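Local coordinates for protein PspGI restriction endonuclease (PDB 3BM3) that probably cleaves DNA at a specific recognition sequence as a type II restriction endonuclease, and is captured here in complex with its substrate DNA, at residues I17-L31 with M58-E71. The protein carries 2 engineered substitutions. Residues are numbered along the deposited sequence; the frame is centred on the assembly and turned at random.
With nucleotides of chain A.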
loop_
_atom_site.group_PDB
_atom_site.type_symbol
_atom_site.label_atom_id
_atom_site.label_comp_id
_atom_site.label_asym_id
_atom_site.label_seq_id
_atom_site.Cartn_x
_atom_site.Cartn_y
_atom_site.Cartn_z
ATOM N N ILE C 17 24.464 6.530 5.114
ATOM C CA ILE C 17 24.504 5.364 4.260
ATOM C C ILE C 17 24.481 5.822 2.810
ATOM O O ILE C 17 23.571 6.540 2.399
ATOM C CB ILE C 17 23.324 4.384 4.492
ATOM C CG1 ILE C 17 23.274 3.918 5.960
ATOM C CG2 ILE C 17 23.469 3.229 3.522
ATOM C CD1 ILE C 17 22.124 3.076 6.300
ATOM N N PRO C 18 25.475 5.409 2.024
ATOM C CA PRO C 18 25.518 5.810 0.634
ATOM C C PRO C 18 24.204 5.549 -0.098
ATOM O O PRO C 18 23.490 4.600 0.242
ATOM C CB PRO C 18 26.627 4.930 0.074
ATOM C CG PRO C 18 27.567 4.797 1.220
ATOM C CD PRO C 18 26.669 4.632 2.399
ATOM N N PRO C 19 23.856 6.419 -1.044
ATOM C CA PRO C 19 22.555 6.229 -1.698
ATOM C C PRO C 19 22.477 4.954 -2.519
ATOM O O PRO C 19 23.489 4.389 -2.921
ATOM C CB PRO C 19 22.419 7.442 -2.595
ATOM C CG PRO C 19 23.776 8.003 -2.720
ATOM C CD PRO C 19 24.551 7.617 -1.528
ATOM N N THR C 20 21.258 4.503 -2.739
ATOM C CA THR C 20 21.025 3.241 -3.412
ATOM C C THR C 20 21.725 3.186 -4.772
ATOM O O THR C 20 22.295 2.164 -5.114
ATOM C CB THR C 20 19.518 2.981 -3.586
ATOM O OG1 THR C 20 18.915 2.974 -2.309
ATOM C CG2 THR C 20 19.250 1.647 -4.250
ATOM N N ASN C 21 21.684 4.270 -5.525
ATOM C CA ASN C 21 22.333 4.281 -6.844
ATOM C C ASN C 21 23.810 3.919 -6.713
ATOM O O ASN C 21 24.338 3.104 -7.483
ATOM C CB ASN C 21 22.106 5.619 -7.566
ATOM C CG ASN C 21 22.797 6.809 -6.897
ATOM O OD1 ASN C 21 22.864 6.933 -5.676
ATOM N ND2 ASN C 21 23.306 7.705 -7.719
ATOM N N GLU C 22 24.478 4.487 -5.709
ATOM C CA GLU C 22 25.891 4.198 -5.487
ATOM C C GLU C 22 26.122 2.754 -5.086
ATOM O O GLU C 22 27.067 2.111 -5.559
ATOM C CB GLU C 22 26.480 5.167 -4.451
ATOM C CG GLU C 22 26.449 6.599 -4.960
ATOM C CD GLU C 22 27.022 7.631 -4.018
ATOM O OE1 GLU C 22 27.682 7.258 -3.012
ATOM O OE2 GLU C 22 26.808 8.838 -4.312
ATOM N N ILE C 23 25.241 2.237 -4.237
ATOM C CA ILE C 23 25.344 0.874 -3.787
ATOM C C ILE C 23 25.106 -0.079 -4.942
ATOM O O ILE C 23 25.803 -1.072 -5.067
ATOM C CB ILE C 23 24.372 0.598 -2.633
ATOM C CG1 ILE C 23 24.778 1.453 -1.407
ATOM C CG2 ILE C 23 24.357 -0.866 -2.297
ATOM C CD1 ILE C 23 23.876 1.275 -0.192
ATOM N N ILE C 24 24.137 0.242 -5.795
ATOM C CA ILE C 24 23.848 -0.585 -6.964
ATOM C C ILE C 24 25.074 -0.600 -7.886
ATOM O O ILE C 24 25.480 -1.663 -8.416
ATOM C CB ILE C 24 22.590 -0.085 -7.702
ATOM C CG1 ILE C 24 21.321 -0.398 -6.878
ATOM C CG2 ILE C 24 22.440 -0.738 -9.120
ATOM C CD1 ILE C 24 20.915 -1.839 -6.900
ATOM N N GLU C 25 25.679 0.570 -8.072
ATOM C CA GLU C 25 26.904 0.637 -8.912
ATOM C C GLU C 25 28.013 -0.199 -8.301
ATOM O O GLU C 25 28.712 -0.914 -9.016
ATOM C CB GLU C 25 27.362 2.069 -9.156
ATOM C CG GLU C 25 26.425 2.920 -10.038
ATOM C CD GLU C 25 26.145 2.312 -11.434
ATOM O OE1 GLU C 25 27.030 1.629 -12.004
ATOM O OE2 GLU C 25 25.025 2.524 -11.959
ATOM N N GLU C 26 28.162 -0.133 -6.981
ATOM C CA GLU C 26 29.148 -0.943 -6.286
ATOM C C GLU C 26 28.894 -2.428 -6.527
ATOM O O GLU C 26 29.827 -3.198 -6.822
ATOM C CB GLU C 26 29.112 -0.652 -4.803
ATOM C CG GLU C 26 30.164 -1.356 -4.032
ATOM C CD GLU C 26 30.356 -0.754 -2.653
ATOM O OE1 GLU C 26 29.644 0.245 -2.299
ATOM O OE2 GLU C 26 31.232 -1.301 -1.944
ATOM N N ALA C 27 27.630 -2.815 -6.404
ATOM C CA ALA C 27 27.204 -4.193 -6.618
ATOM C C ALA C 27 27.470 -4.612 -8.059
ATOM O O ALA C 27 27.906 -5.722 -8.293
ATOM C CB ALA C 27 25.729 -4.370 -6.303
ATOM N N ILE C 28 27.130 -3.736 -9.004
ATOM C CA ILE C 28 27.370 -4.011 -10.430
ATOM C C ILE C 28 28.845 -4.338 -10.665
ATOM O O ILE C 28 29.186 -5.305 -11.381
ATOM C CB ILE C 28 26.925 -2.839 -11.300
ATOM C CG1 ILE C 28 25.397 -2.837 -11.415
ATOM C CG2 ILE C 28 27.616 -2.887 -12.673
ATOM C CD1 ILE C 28 24.802 -1.581 -11.974
ATOM N N THR C 29 29.717 -3.531 -10.071
ATOM C CA THR C 29 31.158 -3.724 -10.198
ATOM C C THR C 29 31.564 -5.061 -9.592
ATOM O O THR C 29 32.187 -5.901 -10.253
ATOM C CB THR C 29 31.912 -2.580 -9.525
ATOM O OG1 THR C 29 31.612 -1.377 -10.235
ATOM C CG2 THR C 29 33.414 -2.817 -9.562
ATOM N N GLU C 30 31.159 -5.261 -8.346
ATOM C CA GLU C 30 31.481 -6.471 -7.611
ATOM C C GLU C 30 31.053 -7.754 -8.301
ATOM O O GLU C 30 31.840 -8.706 -8.356
ATOM C CB GLU C 30 30.930 -6.395 -6.187
ATOM C CG GLU C 30 31.715 -5.379 -5.364
ATOM C CD GLU C 30 31.282 -5.304 -3.913
ATOM O OE1 GLU C 30 31.697 -4.330 -3.227
ATOM O OE2 GLU C 30 30.571 -6.220 -3.442
ATOM N N LEU C 31 29.847 -7.761 -8.871
ATOM C CA LEU C 31 29.297 -8.926 -9.560
ATOM C C LEU C 31 29.704 -9.016 -11.033
ATOM O O LEU C 31 29.330 -9.962 -11.717
ATOM C CB LEU C 31 27.764 -8.890 -9.509
ATOM C CG LEU C 31 27.137 -9.071 -8.124
ATOM C CD1 LEU C 31 25.620 -8.905 -8.230
ATOM C CD2 LEU C 31 27.526 -10.431 -7.498
HETATM N N MSE C 58 20.068 -11.317 -8.410
HETATM C CA MSE C 58 21.450 -11.377 -7.939
HETATM C C MSE C 58 21.948 -9.986 -7.561
HETATM O O MSE C 58 22.582 -9.813 -6.519
HETATM C CB MSE C 58 22.355 -12.039 -8.997
HETATM C CG MSE C 58 23.504 -11.186 -9.475
HETATM SE SE MSE C 58 24.933 -12.273 -10.178
HETATM C CE MSE C 58 25.362 -13.292 -8.564
ATOM N N LEU C 59 21.653 -9.005 -8.413
ATOM C CA LEU C 59 22.074 -7.640 -8.204
ATOM C C LEU C 59 21.362 -7.047 -6.986
ATOM O O LEU C 59 21.980 -6.356 -6.151
ATOM C CB LEU C 59 21.792 -6.792 -9.464
ATOM C CG LEU C 59 22.296 -5.348 -9.440
ATOM C CD1 LEU C 59 23.744 -5.235 -8.963
ATOM C CD2 LEU C 59 22.136 -4.724 -10.829
ATOM N N GLU C 60 20.078 -7.324 -6.898
ATOM C CA GLU C 60 19.297 -6.888 -5.772
ATOM C C GLU C 60 19.896 -7.421 -4.463
ATOM O O GLU C 60 20.109 -6.674 -3.513
ATOM C CB GLU C 60 17.861 -7.348 -5.967
ATOM C CG GLU C 60 16.906 -6.684 -5.081
ATOM C CD GLU C 60 16.737 -7.405 -3.778
ATOM O OE1 GLU C 60 17.316 -8.495 -3.592
ATOM O OE2 GLU C 60 16.012 -6.860 -2.952
ATOM N N GLU C 61 20.210 -8.711 -4.448
ATOM C CA GLU C 61 20.715 -9.368 -3.243
ATOM C C GLU C 61 22.071 -8.791 -2.850
ATOM O O GLU C 61 22.309 -8.483 -1.677
ATOM C CB GLU C 61 20.798 -10.883 -3.455
ATOM C CG GLU C 61 19.449 -11.520 -3.523
ATOM C CD GLU C 61 19.447 -12.941 -4.013
ATOM O OE1 GLU C 61 20.413 -13.383 -4.696
ATOM O OE2 GLU C 61 18.448 -13.630 -3.703
ATOM N N LYS C 62 22.951 -8.594 -3.826
ATOM C CA LYS C 62 24.278 -8.057 -3.563
ATOM C C LYS C 62 24.208 -6.633 -3.054
ATOM O O LYS C 62 24.890 -6.292 -2.075
ATOM C CB LYS C 62 25.178 -8.130 -4.795
ATOM C CG LYS C 62 26.620 -7.828 -4.501
ATOM C CD LYS C 62 27.170 -8.820 -3.436
ATOM C CE LYS C 62 28.592 -9.261 -3.635
ATOM N NZ LYS C 62 28.849 -10.469 -2.780
ATOM N N ALA C 63 23.356 -5.817 -3.674
ATOM C CA ALA C 63 23.173 -4.421 -3.233
ATOM C C ALA C 63 22.655 -4.432 -1.816
ATOM O O ALA C 63 23.087 -3.623 -1.008
ATOM C CB ALA C 63 22.199 -3.707 -4.133
ATOM N N PHE C 64 21.751 -5.353 -1.510
ATOM C CA PHE C 64 21.207 -5.458 -0.118
ATOM C C PHE C 64 22.320 -5.823 0.865
ATOM O O PHE C 64 22.461 -5.236 1.935
ATOM C CB PHE C 64 20.090 -6.467 -0.058
ATOM C CG PHE C 64 19.358 -6.499 1.256
ATOM C CD1 PHE C 64 19.304 -5.386 2.076
ATOM C CD2 PHE C 64 18.638 -7.622 1.627
ATOM C CE1 PHE C 64 18.631 -5.401 3.259
ATOM C CE2 PHE C 64 17.929 -7.638 2.829
ATOM C CZ PHE C 64 17.928 -6.499 3.643
ATOM N N GLU C 65 23.142 -6.780 0.493
ATOM C CA GLU C 65 24.265 -7.140 1.334
ATOM C C GLU C 65 25.208 -5.953 1.592
ATOM O O GLU C 65 25.644 -5.727 2.732
ATOM C CB GLU C 65 25.015 -8.330 0.725
ATOM C CG GLU C 65 26.396 -8.525 1.214
ATOM C CD GLU C 65 27.236 -9.256 0.173
ATOM O OE1 GLU C 65 26.677 -10.156 -0.499
ATOM O OE2 GLU C 65 28.429 -8.885 0.024
ATOM N N ILE C 66 25.505 -5.169 0.567
ATOM C CA ILE C 66 26.331 -3.995 0.729
ATOM C C ILE C 66 25.646 -2.992 1.640
ATOM O O ILE C 66 26.263 -2.470 2.590
ATOM C CB ILE C 66 26.679 -3.358 -0.636
ATOM C CG1 ILE C 66 27.641 -4.304 -1.360
ATOM C CG2 ILE C 66 27.342 -2.015 -0.478
ATOM C CD1 ILE C 66 27.795 -3.991 -2.836
ATOM N N TYR C 67 24.381 -2.731 1.348
ATOM C CA TYR C 67 23.588 -1.858 2.196
ATOM C C TYR C 67 23.729 -2.319 3.661
ATOM O O TYR C 67 23.957 -1.532 4.556
ATOM C CB TYR C 67 22.114 -1.909 1.783
ATOM C CG TYR C 67 21.297 -1.260 2.844
ATOM C CD1 TYR C 67 21.182 0.117 2.887
ATOM C CD2 TYR C 67 20.736 -2.025 3.867
ATOM C CE1 TYR C 67 20.483 0.714 3.928
ATOM C CE2 TYR C 67 20.051 -1.461 4.876
ATOM C CZ TYR C 67 19.937 -0.092 4.914
ATOM O OH TYR C 67 19.289 0.465 5.959
ATOM N N LYS C 68 23.542 -3.602 3.909
ATOM C CA LYS C 68 23.551 -4.055 5.312
ATOM C C LYS C 68 24.893 -3.855 5.981
ATOM O O LYS C 68 24.961 -3.599 7.177
ATOM C CB LYS C 68 23.117 -5.495 5.417
ATOM C CG LYS C 68 21.643 -5.644 5.148
ATOM C CD LYS C 68 21.128 -7.019 5.490
ATOM C CE LYS C 68 21.632 -8.063 4.528
ATOM N NZ LYS C 68 20.899 -9.349 4.696
ATOM N N GLU C 69 25.969 -3.993 5.217
ATOM C CA GLU C 69 27.292 -3.723 5.745
ATOM C C GLU C 69 27.413 -2.274 6.143
ATOM O O GLU C 69 27.963 -1.954 7.191
ATOM C CB GLU C 69 28.370 -4.054 4.715
ATOM C CG GLU C 69 28.477 -5.542 4.387
ATOM C CD GLU C 69 29.522 -5.824 3.301
ATOM O OE1 GLU C 69 30.704 -5.491 3.525
ATOM O OE2 GLU C 69 29.172 -6.400 2.230
ATOM N N TYR C 70 26.910 -1.388 5.303
ATOM C CA TYR C 70 26.905 0.035 5.640
ATOM C C TYR C 70 25.995 0.316 6.824
ATOM O O TYR C 70 26.349 1.065 7.721
ATOM C CB TYR C 70 26.469 0.868 4.459
ATOM C CG TYR C 70 27.487 0.961 3.347
ATOM C CD1 TYR C 70 28.856 0.967 3.606
ATOM C CD2 TYR C 70 27.087 1.064 2.018
ATOM C CE1 TYR C 70 29.775 1.058 2.577
ATOM C CE2 TYR C 70 27.999 1.153 0.998
ATOM C CZ TYR C 70 29.338 1.175 1.279
ATOM O OH TYR C 70 30.288 1.275 0.283
ATOM N N GLU C 71 24.833 -0.313 6.827
ATOM C CA GLU C 71 23.878 -0.139 7.928
ATOM C C GLU C 71 24.545 -0.527 9.242
ATOM O O GLU C 71 24.363 0.126 10.254
ATOM C CB GLU C 71 22.685 -1.042 7.701
ATOM C CG GLU C 71 21.554 -0.823 8.669
ATOM C CD GLU C 71 20.439 -1.803 8.470
ATOM O OE1 GLU C 71 20.620 -2.976 8.843
ATOM O OE2 GLU C 71 19.392 -1.409 7.937
ATOM P P DA A 6 9.925 -5.144 0.482
ATOM O OP1 DA A 6 9.503 -5.609 -0.869
ATOM O OP2 DA A 6 10.192 -6.150 1.546
ATOM O "O5'" DA A 6 11.210 -4.234 0.257
ATOM C "C5'" DA A 6 12.009 -3.838 1.361
ATOM C "C4'" DA A 6 13.092 -4.861 1.578
ATOM O "O4'" DA A 6 14.101 -4.775 0.542
ATOM C "C3'" DA A 6 13.833 -4.718 2.906
ATOM O "O3'" DA A 6 13.841 -5.990 3.541
ATOM C "C2'" DA A 6 15.235 -4.303 2.497
ATOM C "C1'" DA A 6 15.361 -4.976 1.151
ATOM N N9 DA A 6 16.390 -4.437 0.262
ATOM C C8 DA A 6 16.784 -4.984 -0.931
ATOM N N7 DA A 6 17.740 -4.319 -1.529
ATOM C C5 DA A 6 17.992 -3.257 -0.674
ATOM C C6 DA A 6 18.905 -2.193 -0.742
ATOM N N6 DA A 6 19.761 -2.020 -1.754
ATOM N N1 DA A 6 18.912 -1.306 0.275
ATOM C C2 DA A 6 18.053 -1.487 1.287
ATOM N N3 DA A 6 17.148 -2.448 1.464
ATOM C C4 DA A 6 17.167 -3.314 0.435
#
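Ile17 and Ile23 pack against Tyr67 in the wall of an adenine-binding pocket, where helix 20-31 packs on helix 52-80 with a knobs-into-holes interface. The axes of segments 20-31 and 58-71 come within 8.5 Å and cross at 117°. Ile23 is the knob among Ala63, Ile66, Tyr67 and Tyr70: with CG2 anti to the backbone N, that methyl is pressed against Ala63 O (3.3 Å) while CD1 meets the edge of the Tyr70 ring. One turn on, Ala27 fits among Leu59, Lys62, Ala63 and Ile66, its CB tight against Leu59 CD1 at 3.4 Å. In return, Leu59 and Ile66 enter holes of helix 20-31, and Leu31 CD1 rests on Lys62 CB (3.5 Å). Pro18 crosses Tyr70 at about a right angle, placing CD over the ring face in a CH-pi contact, 4.0 Å from the centroid. At the far end of this ring, Tyr70 OH donates to the syn lone pair of Glu26 OE1 (2.9 Å), bridging the helices. The extended Glu26 chain arrives from the opposite direction, its carboxylate plane turned 55° from the ring. Ile17 CD1 reaches Tyr67 CE1 (3.7 Å), and Tyr67 OH is tied to Glu71 OE2 (2.7 Å), a carboxylate that also pairs with Arg96 and Arg75. Tyr67 and Phe64 lie against the base of DA6 of chain A, Tyr67 near C2 and Phe64 near N9. With an alanine in place of Tyr67, the ring and hydroxyl are gone, and the base would probably be less firmly held at its C2 end, with Ile17 CD1 facing a gap and Glu71 OE2 short of one donor. Aromatic support across a base, with a second helix packed behind, is consistent with a pocket for a flipped nucleotide in this PD-(D/E)XK-clan endonuclease.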